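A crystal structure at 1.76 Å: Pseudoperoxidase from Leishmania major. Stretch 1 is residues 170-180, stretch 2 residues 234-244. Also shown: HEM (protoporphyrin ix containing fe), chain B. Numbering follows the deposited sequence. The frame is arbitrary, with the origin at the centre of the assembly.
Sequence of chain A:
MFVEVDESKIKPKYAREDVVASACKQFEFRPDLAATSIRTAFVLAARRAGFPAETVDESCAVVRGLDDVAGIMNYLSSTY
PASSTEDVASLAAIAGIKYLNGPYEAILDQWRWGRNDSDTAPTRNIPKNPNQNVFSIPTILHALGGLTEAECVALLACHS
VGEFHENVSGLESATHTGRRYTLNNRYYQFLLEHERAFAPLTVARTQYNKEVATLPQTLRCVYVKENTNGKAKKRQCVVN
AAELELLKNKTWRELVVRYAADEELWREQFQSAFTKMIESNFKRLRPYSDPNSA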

ATOM      1  N   GLY A 170       7.476 -14.773  -0.015  1.00 32.33           N
ATOM      2  CA  GLY A 170       8.147 -16.050  -0.159  1.00 34.32           C
ATOM      3  C   GLY A 170       8.243 -16.521  -1.598  1.00 35.25           C
ATOM      4  O   GLY A 170       8.697 -17.644  -1.858  1.00 37.44           O
ATOM      5  N   LEU A 171       7.798 -15.680  -2.530  1.00 41.89           N
ATOM      6  CA  LEU A 171       7.885 -16.009  -3.955  1.00 43.00           C
ATOM      7  C   LEU A 171       8.203 -14.764  -4.785  1.00 41.73           C
ATOM      8  O   LEU A 171       7.991 -13.635  -4.342  1.00 39.90           O
ATOM      9  CB  LEU A 171       6.587 -16.659  -4.443  1.00 43.59           C
ATOM     10  CG  LEU A 171       5.388 -15.720  -4.253  1.00 44.05           C
ATOM     11  CD1 LEU A 171       4.693 -15.418  -5.559  1.00 45.14           C
ATOM     12  CD2 LEU A 171       4.391 -16.282  -3.264  1.00 44.01           C
ATOM     13  N   GLU A 172       8.703 -15.002  -5.993  1.00 38.44           N
ATOM     14  CA  GLU A 172       9.222 -13.981  -6.892  1.00 38.33           C
ATOM     15  C   GLU A 172       8.495 -14.169  -8.233  1.00 41.03           C
ATOM     16  O   GLU A 172       7.856 -15.206  -8.441  1.00 42.66           O
ATOM     17  CB  GLU A 172      10.723 -14.271  -7.051  1.00 45.88           C
ATOM     18  CG  GLU A 172      11.520 -13.518  -8.094  1.00 46.56           C
ATOM     19  CD  GLU A 172      12.991 -13.517  -7.738  1.00 48.04           C
ATOM     20  OE1 GLU A 172      13.811 -14.075  -8.499  1.00 49.57           O
ATOM     21  OE2 GLU A 172      13.317 -12.960  -6.668  1.00 47.32           O
ATOM     22  N   SER A 173       8.592 -13.193  -9.139  1.00 41.79           N
ATOM     23  CA  SER A 173       8.053 -13.335 -10.502  1.00 43.36           C
ATOM     24  C   SER A 173       6.543 -13.538 -10.520  1.00 42.86           C
ATOM     25  O   SER A 173       6.019 -14.382 -11.248  1.00 43.75           O
ATOM     26  CB  SER A 173       8.725 -14.482 -11.261  1.00 46.71           C
ATOM     27  OG  SER A 173      10.126 -14.306 -11.313  1.00 51.11           O
ATOM     28  N   ALA A 174       5.850 -12.764  -9.704  1.00 34.03           N
ATOM     29  CA  ALA A 174       4.399 -12.795  -9.671  1.00 34.54           C
ATOM     30  C   ALA A 174       3.937 -11.397  -9.323  1.00 32.83           C
ATOM     31  O   ALA A 174       4.680 -10.642  -8.696  1.00 31.26           O
ATOM     32  CB  ALA A 174       3.917 -13.781  -8.632  1.00 35.93           C
ATOM     33  N   THR A 175       2.724 -11.046  -9.745  1.00 31.61           N
ATOM     34  CA  THR A 175       2.115  -9.761  -9.417  1.00 30.82           C
ATOM     35  C   THR A 175       0.671 -10.060  -9.076  1.00 31.82           C
ATOM     36  O   THR A 175       0.254 -11.205  -9.197  1.00 32.37           O
ATOM     37  CB  THR A 175       2.198  -8.787 -10.599  1.00 31.74           C
ATOM     38  OG1 THR A 175       1.539  -9.355 -11.737  1.00 32.03           O
ATOM     39  CG2 THR A 175       3.658  -8.533 -10.960  1.00 31.17           C
ATOM     40  N   HIS A 176      -0.092  -9.065  -8.631  1.00 30.19           N
ATOM     41  CA  HIS A 176      -1.507  -9.288  -8.369  1.00 29.71           C
ATOM     42  C   HIS A 176      -2.330  -9.389  -9.660  1.00 32.10           C
ATOM     43  O   HIS A 176      -3.272 -10.188  -9.742  1.00 34.30           O
ATOM     44  CB  HIS A 176      -2.086  -8.161  -7.506  1.00 28.01           C
ATOM     45  CG  HIS A 176      -1.737  -8.265  -6.055  1.00 28.73           C
ATOM     46  ND1 HIS A 176      -0.779  -7.473  -5.457  1.00 28.57           N
ATOM     47  CD2 HIS A 176      -2.229  -9.062  -5.075  1.00 28.99           C
ATOM     48  CE1 HIS A 176      -0.699  -7.773  -4.173  1.00 27.94           C
ATOM     49  NE2 HIS A 176      -1.566  -8.737  -3.915  1.00 28.99           N
ATOM     50  N   THR A 177      -1.991  -8.568 -10.658  1.00 31.55           N
ATOM     51  CA  THR A 177      -2.851  -8.411 -11.837  1.00 32.56           C
ATOM     52  C   THR A 177      -2.142  -8.615 -13.172  1.00 33.02           C
ATOM     53  O   THR A 177      -2.755  -8.454 -14.229  1.00 33.74           O
ATOM     54  CB  THR A 177      -3.521  -7.018 -11.871  1.00 31.63           C
ATOM     55  OG1 THR A 177      -2.542  -6.020 -12.198  1.00 30.58           O
ATOM     56  CG2 THR A 177      -4.152  -6.694 -10.536  1.00 29.88           C
ATOM     57  N   GLY A 178      -0.859  -8.961 -13.137  1.00 33.77           N
ATOM     58  CA  GLY A 178      -0.146  -9.225 -14.376  1.00 33.25           C
ATOM     59  C   GLY A 178       0.611  -8.015 -14.891  1.00 34.03           C
ATOM     60  O   GLY A 178       1.335  -8.103 -15.895  1.00 35.00           O
ATOM     61  N   ARG A 179       0.444  -6.885 -14.207  1.00 37.03           N
ATOM     62  CA  ARG A 179       1.137  -5.652 -14.571  1.00 37.55           C
ATOM     63  C   ARG A 179       1.690  -4.966 -13.333  1.00 35.74           C
ATOM     64  O   ARG A 179       1.274  -5.256 -12.201  1.00 36.87           O
ATOM     65  CB  ARG A 179       0.219  -4.696 -15.342  1.00 37.06           C
ATOM     66  CG  ARG A 179      -0.251  -5.246 -16.668  1.00 39.49           C
ATOM     67  CD  ARG A 179      -0.846  -4.163 -17.547  1.00 42.18           C
ATOM     68  NE  ARG A 179      -1.408  -4.728 -18.773  1.00 47.11           N
ATOM     69  CZ  ARG A 179      -2.364  -4.149 -19.497  1.00 48.44           C
ATOM     70  NH1 ARG A 179      -2.869  -2.978 -19.120  1.00 46.75           N
ATOM     71  NH2 ARG A 179      -2.820  -4.741 -20.592  1.00 49.05           N
ATOM     72  N   ARG A 180       2.628  -4.051 -13.551  1.00 31.64           N
ATOM     73  CA  ARG A 180       3.407  -3.496 -12.448  1.00 33.43           C
ATOM     74  C   ARG A 180       3.463  -1.973 -12.379  1.00 30.49           C
ATOM     75  O   ARG A 180       3.742  -1.422 -11.325  1.00 30.88           O
ATOM     76  CB  ARG A 180       4.847  -4.016 -12.544  1.00 34.75           C
ATOM     77  CG  ARG A 180       4.962  -5.509 -12.408  1.00 35.99           C
ATOM     78  CD  ARG A 180       6.400  -5.942 -12.401  1.00 35.13           C
ATOM     79  NE  ARG A 180       6.998  -5.826 -13.719  1.00 34.88           N
ATOM     80  CZ  ARG A 180       8.286  -6.043 -13.954  1.00 38.90           C
ATOM     81  NH1 ARG A 180       9.090  -6.369 -12.945  1.00 38.97           N
ATOM     82  NH2 ARG A 180       8.771  -5.923 -15.180  1.00 40.19           N
ATOM     83  N   LYS A 234       2.666 -17.260 -20.200  1.00 51.69           N
ATOM     84  CA  LYS A 234       1.808 -17.028 -19.030  1.00 48.91           C
ATOM     85  C   LYS A 234       2.491 -16.230 -17.918  1.00 46.79           C
ATOM     86  O   LYS A 234       3.661 -16.461 -17.597  1.00 47.56           O
ATOM     87  CB  LYS A 234       1.270 -18.349 -18.454  1.00 49.17           C
ATOM     88  CG  LYS A 234       0.383 -19.145 -19.402  1.00 52.00           C
ATOM     89  CD  LYS A 234      -0.155 -20.413 -18.736  1.00 53.20           C
ATOM     90  CE  LYS A 234       0.961 -21.352 -18.276  1.00 54.62           C
ATOM     91  NZ  LYS A 234       1.738 -21.936 -19.406  1.00 58.54           N
ATOM     92  N   ARG A 235       1.738 -15.294 -17.341  1.00 44.10           N
ATOM     93  CA  ARG A 235       2.159 -14.520 -16.177  1.00 42.89           C
ATOM     94  C   ARG A 235       1.438 -15.067 -14.948  1.00 44.40           C
ATOM     95  O   ARG A 235       0.231 -15.317 -14.989  1.00 45.12           O
ATOM     96  CB  ARG A 235       1.778 -13.044 -16.363  1.00 43.85           C
ATOM     97  CG  ARG A 235       2.294 -12.414 -17.648  1.00 48.25           C
ATOM     98  CD  ARG A 235       3.632 -11.725 -17.430  1.00 50.62           C
ATOM     99  NE  ARG A 235       3.474 -10.489 -16.655  1.00 51.56           N
ATOM    100  CZ  ARG A 235       4.155  -9.371 -16.900  1.00 51.24           C
ATOM    101  NH1 ARG A 235       5.037  -9.342 -17.896  1.00 53.21           N
ATOM    102  NH2 ARG A 235       3.960  -8.286 -16.156  1.00 47.74           N
ATOM    103  N   GLN A 236       2.167 -15.253 -13.854  1.00 38.12           N
ATOM    104  CA  GLN A 236       1.568 -15.769 -12.636  1.00 38.67           C
ATOM    105  C   GLN A 236       0.983 -14.595 -11.874  1.00 37.65           C
ATOM    106  O   GLN A 236       1.690 -13.631 -11.564  1.00 37.91           O
ATOM    107  CB  GLN A 236       2.616 -16.513 -11.792  1.00 38.34           C
ATOM    108  CG  GLN A 236       2.124 -16.995 -10.420  1.00 39.95           C
ATOM    109  CD  GLN A 236       3.202 -17.724  -9.640  1.00 42.42           C
ATOM    110  OE1 GLN A 236       4.392 -17.432  -9.780  1.00 42.76           O
ATOM    111  NE2 GLN A 236       2.796 -18.705  -8.840  1.00 43.75           N
ATOM    112  N   CYS A 237      -0.318 -14.664 -11.607  1.00 34.25           N
ATOM    113  CA  CYS A 237      -1.017 -13.604 -10.896  1.00 34.07           C
ATOM    114  C   CYS A 237      -1.558 -14.160  -9.590  1.00 34.36           C
ATOM    115  O   CYS A 237      -2.216 -15.209  -9.575  1.00 34.96           O
ATOM    116  CB  CYS A 237      -2.146 -13.045 -11.759  1.00 33.55           C
ATOM    117  SG  CYS A 237      -1.578 -12.475 -13.365  1.00 33.97           S
ATOM    118  N   VAL A 238      -1.277 -13.456  -8.499  1.00 31.24           N
ATOM    119  CA  VAL A 238      -1.446 -14.004  -7.158  1.00 32.51           C
ATOM    120  C   VAL A 238      -2.234 -13.025  -6.293  1.00 30.65           C
ATOM    121  O   VAL A 238      -1.950 -11.827  -6.302  1.00 30.11           O
ATOM    122  CB  VAL A 238      -0.070 -14.296  -6.510  1.00 30.35           C
ATOM    123  CG1 VAL A 238      -0.239 -14.878  -5.131  1.00 30.49           C
ATOM    124  CG2 VAL A 238       0.749 -15.264  -7.387  1.00 30.69           C
ATOM    125  N   VAL A 239      -3.238 -13.527  -5.572  1.00 32.02           N
ATOM    126  CA  VAL A 239      -4.085 -12.690  -4.715  1.00 31.62           C
ATOM    127  C   VAL A 239      -4.436 -13.474  -3.450  1.00 33.02           C
ATOM    128  O   VAL A 239      -4.638 -14.687  -3.509  1.00 32.31           O
ATOM    129  CB  VAL A 239      -5.399 -12.276  -5.435  1.00 31.47           C
ATOM    130  CG1 VAL A 239      -6.259 -11.387  -4.543  1.00 32.92           C
ATOM    131  CG2 VAL A 239      -5.103 -11.549  -6.740  1.00 30.80           C
ATOM    132  N   ASN A 240      -4.477 -12.792  -2.306  1.00 30.56           N
ATOM    133  CA  ASN A 240      -4.925 -13.405  -1.053  1.00 31.75           C
ATOM    134  C   ASN A 240      -6.332 -13.979  -1.177  1.00 33.39           C
ATOM    135  O   ASN A 240      -7.200 -13.353  -1.793  1.00 32.93           O
ATOM    136  CB  ASN A 240      -4.935 -12.349   0.068  1.00 29.22           C
ATOM    137  CG  ASN A 240      -3.594 -12.201   0.745  1.00 30.17           C
ATOM    138  OD1 ASN A 240      -2.649 -11.666   0.160  1.00 31.51           O
ATOM    139  ND2 ASN A 240      -3.501 -12.655   1.996  1.00 29.51           N
ATOM    140  N   ALA A 241      -6.566 -15.153  -0.587  1.00 32.88           N
ATOM    141  CA  ALA A 241      -7.913 -15.722  -0.521  1.00 33.28           C
ATOM    142  C   ALA A 241      -8.898 -14.709   0.058  1.00 32.45           C
ATOM    143  O   ALA A 241     -10.023 -14.576  -0.431  1.00 33.87           O
ATOM    144  CB  ALA A 241      -7.926 -17.008   0.314  1.00 33.73           C
ATOM    145  N   ALA A 242      -8.464 -13.993   1.090  1.00 32.44           N
ATOM    146  CA  ALA A 242      -9.304 -12.981   1.749  1.00 33.48           C
ATOM    147  C   ALA A 242      -9.760 -11.852   0.815  1.00 33.81           C
ATOM    148  O   ALA A 242     -10.893 -11.367   0.919  1.00 33.29           O
ATOM    149  CB  ALA A 242      -8.577 -12.406   2.948  1.00 31.39           C
ATOM    150  N   GLU A 243      -8.880 -11.421  -0.082  1.00 35.58           N
ATOM    151  CA  GLU A 243      -9.221 -10.386  -1.057  1.00 33.76           C
ATOM    152  C   GLU A 243     -10.290 -10.884  -2.030  1.00 35.89           C
ATOM    153  O   GLU A 243     -11.147 -10.115  -2.479  1.00 35.65           O
ATOM    154  CB  GLU A 243      -7.961  -9.957  -1.818  1.00 33.34           C
ATOM    155  CG  GLU A 243      -7.523  -8.529  -1.593  1.00 33.23           C
ATOM    156  CD  GLU A 243      -6.152  -8.231  -2.178  1.00 32.85           C
ATOM    157  OE1 GLU A 243      -6.060  -7.459  -3.166  1.00 30.28           O
ATOM    158  OE2 GLU A 243      -5.158  -8.755  -1.627  1.00 32.82           O
ATOM    159  N   LEU A 244     -10.234 -12.177  -2.354  1.00 37.87           N
ATOM    160  CA  LEU A 244     -11.211 -12.800  -3.241  1.00 36.44           C
ATOM    161  C   LEU A 244     -12.535 -13.092  -2.533  1.00 38.84           C
ATOM    162  O   LEU A 244     -13.610 -12.976  -3.134  1.00 39.80           O
ATOM    163  CB  LEU A 244     -10.637 -14.098  -3.832  1.00 38.55           C
ATOM    164  CG  LEU A 244      -9.410 -13.922  -4.728  1.00 40.38           C
ATOM    165  CD1 LEU A 244      -8.731 -15.256  -5.027  1.00 40.76           C
ATOM    166  CD2 LEU A 244      -9.827 -13.244  -6.020  1.00 39.55           C
TER
HETATM  167  CHA HEM B 500       2.061  -5.909  -2.137  1.00 25.64           C
HETATM  168  CHB HEM B 500      -1.371  -8.366   0.299  1.00 20.37           C
HETATM  169  CHC HEM B 500      -3.173  -4.097   1.748  1.00 21.94           C
HETATM  170  CHD HEM B 500      -0.204  -1.686  -1.277  1.00 23.87           C
HETATM  171  C1A HEM B 500       1.334  -6.908  -1.538  1.00 23.55           C
HETATM  172  C2A HEM B 500       1.713  -8.304  -1.536  1.00 21.81           C
HETATM  173  C3A HEM B 500       0.787  -8.985  -0.868  1.00 19.68           C
HETATM  174  C4A HEM B 500      -0.237  -8.044  -0.420  1.00 19.96           C
HETATM  175  CMA HEM B 500       0.782 -10.504  -0.615  1.00 26.69           C
HETATM  176  CAA HEM B 500       3.005  -8.876  -2.158  1.00 22.76           C
HETATM  177  CBA HEM B 500       4.103  -8.483  -1.151  1.00 17.79           C
HETATM  178  CGA HEM B 500       5.483  -8.941  -1.567  1.00 26.20           C
HETATM  179  O1A HEM B 500       5.693 -10.173  -1.687  1.00 27.38           O
HETATM  180  O2A HEM B 500       6.382  -8.073  -1.744  1.00 25.36           O
HETATM  181  C1B HEM B 500      -2.166  -7.437   0.941  1.00 24.43           C
HETATM  182  C2B HEM B 500      -3.304  -7.700   1.791  1.00 20.83           C
HETATM  183  C3B HEM B 500      -3.803  -6.532   2.220  1.00 26.03           C
HETATM  184  C4B HEM B 500      -3.013  -5.464   1.610  1.00 26.16           C
HETATM  185  CMB HEM B 500      -3.812  -9.102   2.162  1.00 19.27           C
HETATM  186  CAB HEM B 500      -5.031  -6.419   3.159  1.00 27.17           C
HETATM  187  CBB HEM B 500      -5.202  -5.382   3.987  1.00 22.93           C
HETATM  188  C1C HEM B 500      -2.547  -3.072   1.060  1.00 20.65           C
HETATM  189  C2C HEM B 500      -2.846  -1.637   1.162  1.00 20.54           C
HETATM  190  C3C HEM B 500      -2.008  -0.977   0.316  1.00 19.91           C
HETATM  191  C4C HEM B 500      -1.170  -1.972  -0.337  1.00 21.01           C
HETATM  192  CMC HEM B 500      -3.930  -1.044   2.105  1.00 19.51           C
HETATM  193  CAC HEM B 500      -1.814   0.522  -0.006  1.00 21.12           C
HETATM  194  CBC HEM B 500      -2.423   1.506   0.670  1.00 45.69           C
HETATM  195  C1D HEM B 500       0.678  -2.593  -1.812  1.00 20.90           C
HETATM  196  C2D HEM B 500       1.706  -2.284  -2.785  1.00 20.79           C
HETATM  197  C3D HEM B 500       2.413  -3.605  -3.057  1.00 21.50           C
HETATM  198  C4D HEM B 500       1.739  -4.577  -2.220  1.00 21.37           C
HETATM  199  CMD HEM B 500       2.022  -0.910  -3.414  1.00 22.63           C
HETATM  200  CAD HEM B 500       3.616  -3.840  -4.008  1.00 19.04           C
HETATM  201  CBD HEM B 500       4.858  -3.567  -3.149  1.00 21.88           C
HETATM  202  CGD HEM B 500       6.134  -3.793  -3.923  1.00 27.99           C
HETATM  203  O1D HEM B 500       7.232  -3.805  -3.290  1.00 26.21           O
HETATM  204  O2D HEM B 500       6.046  -3.966  -5.165  1.00 21.51           O
HETATM  205  NA  HEM B 500       0.130  -6.781  -0.854  1.00 21.47           N
HETATM  206  NB  HEM B 500      -2.022  -6.070   0.842  1.00 21.70           N
HETATM  207  NC  HEM B 500      -1.516  -3.235   0.130  1.00 22.92           N
HETATM  208  ND  HEM B 500       0.717  -3.952  -1.513  1.00 21.48           N
HETATM  209 FE   HEM B 500      -0.636  -5.040  -0.305  1.00 28.24          FE
HETATM  210  O   HOH W   1       5.184 -14.742 -13.809  1.00 40.38           O
HETATM  211  O   HOH W   2       2.502 -11.457 -13.001  1.00 33.67           O
HETATM  212  O   HOH W   3      -3.072 -10.128  -2.133  1.00 27.47           O

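A strand, residues 235-240, meets an irregular segment through one beta bridge, Thr175 with Cys237. Val238 N donates to Thr175 O at 2.8 Å; the return bond, Thr175 N to Gln236 O at 3.3 Å, is weak. CA-H...O contacts reinforce the seam, Cys237 CA to Thr175 O at 3.2 Å and His176 CA to Val238 O at 3.3 Å.

Side chains divide by direction. Ala174 points toward the strand, and its CB rests 3.7 Å from Val238 CG2, a close fit between small apolar groups; Leu171 CD1 adds a looser contact to the same methyl at 4.3 Å. Thr175 points away, and its p rotamer places OG1 where Gly178 N donates to it at 2.8 Å, closing a local turn. Water 2 bonds that hydroxyl and also donates to Gln236 O. At Gly178, backbone angles of 95/-4 call for glycine, and a CB would sit tight against Cys237 SG. Arg235, with chi2 off-well at -93°, folds so that NH2 makes a weak 2.6 Å hydrogen bond to Gly178 O.

The m rotamer of His176 sets its ring beside the heme, CE1 lying 3.4 Å from HEM C1A. Its NE2 reaches water 3 at 2.7 Å, and this water also donates to Asn240 OD1 and Glu243 OE2, so solvent joins the ring to the helix start.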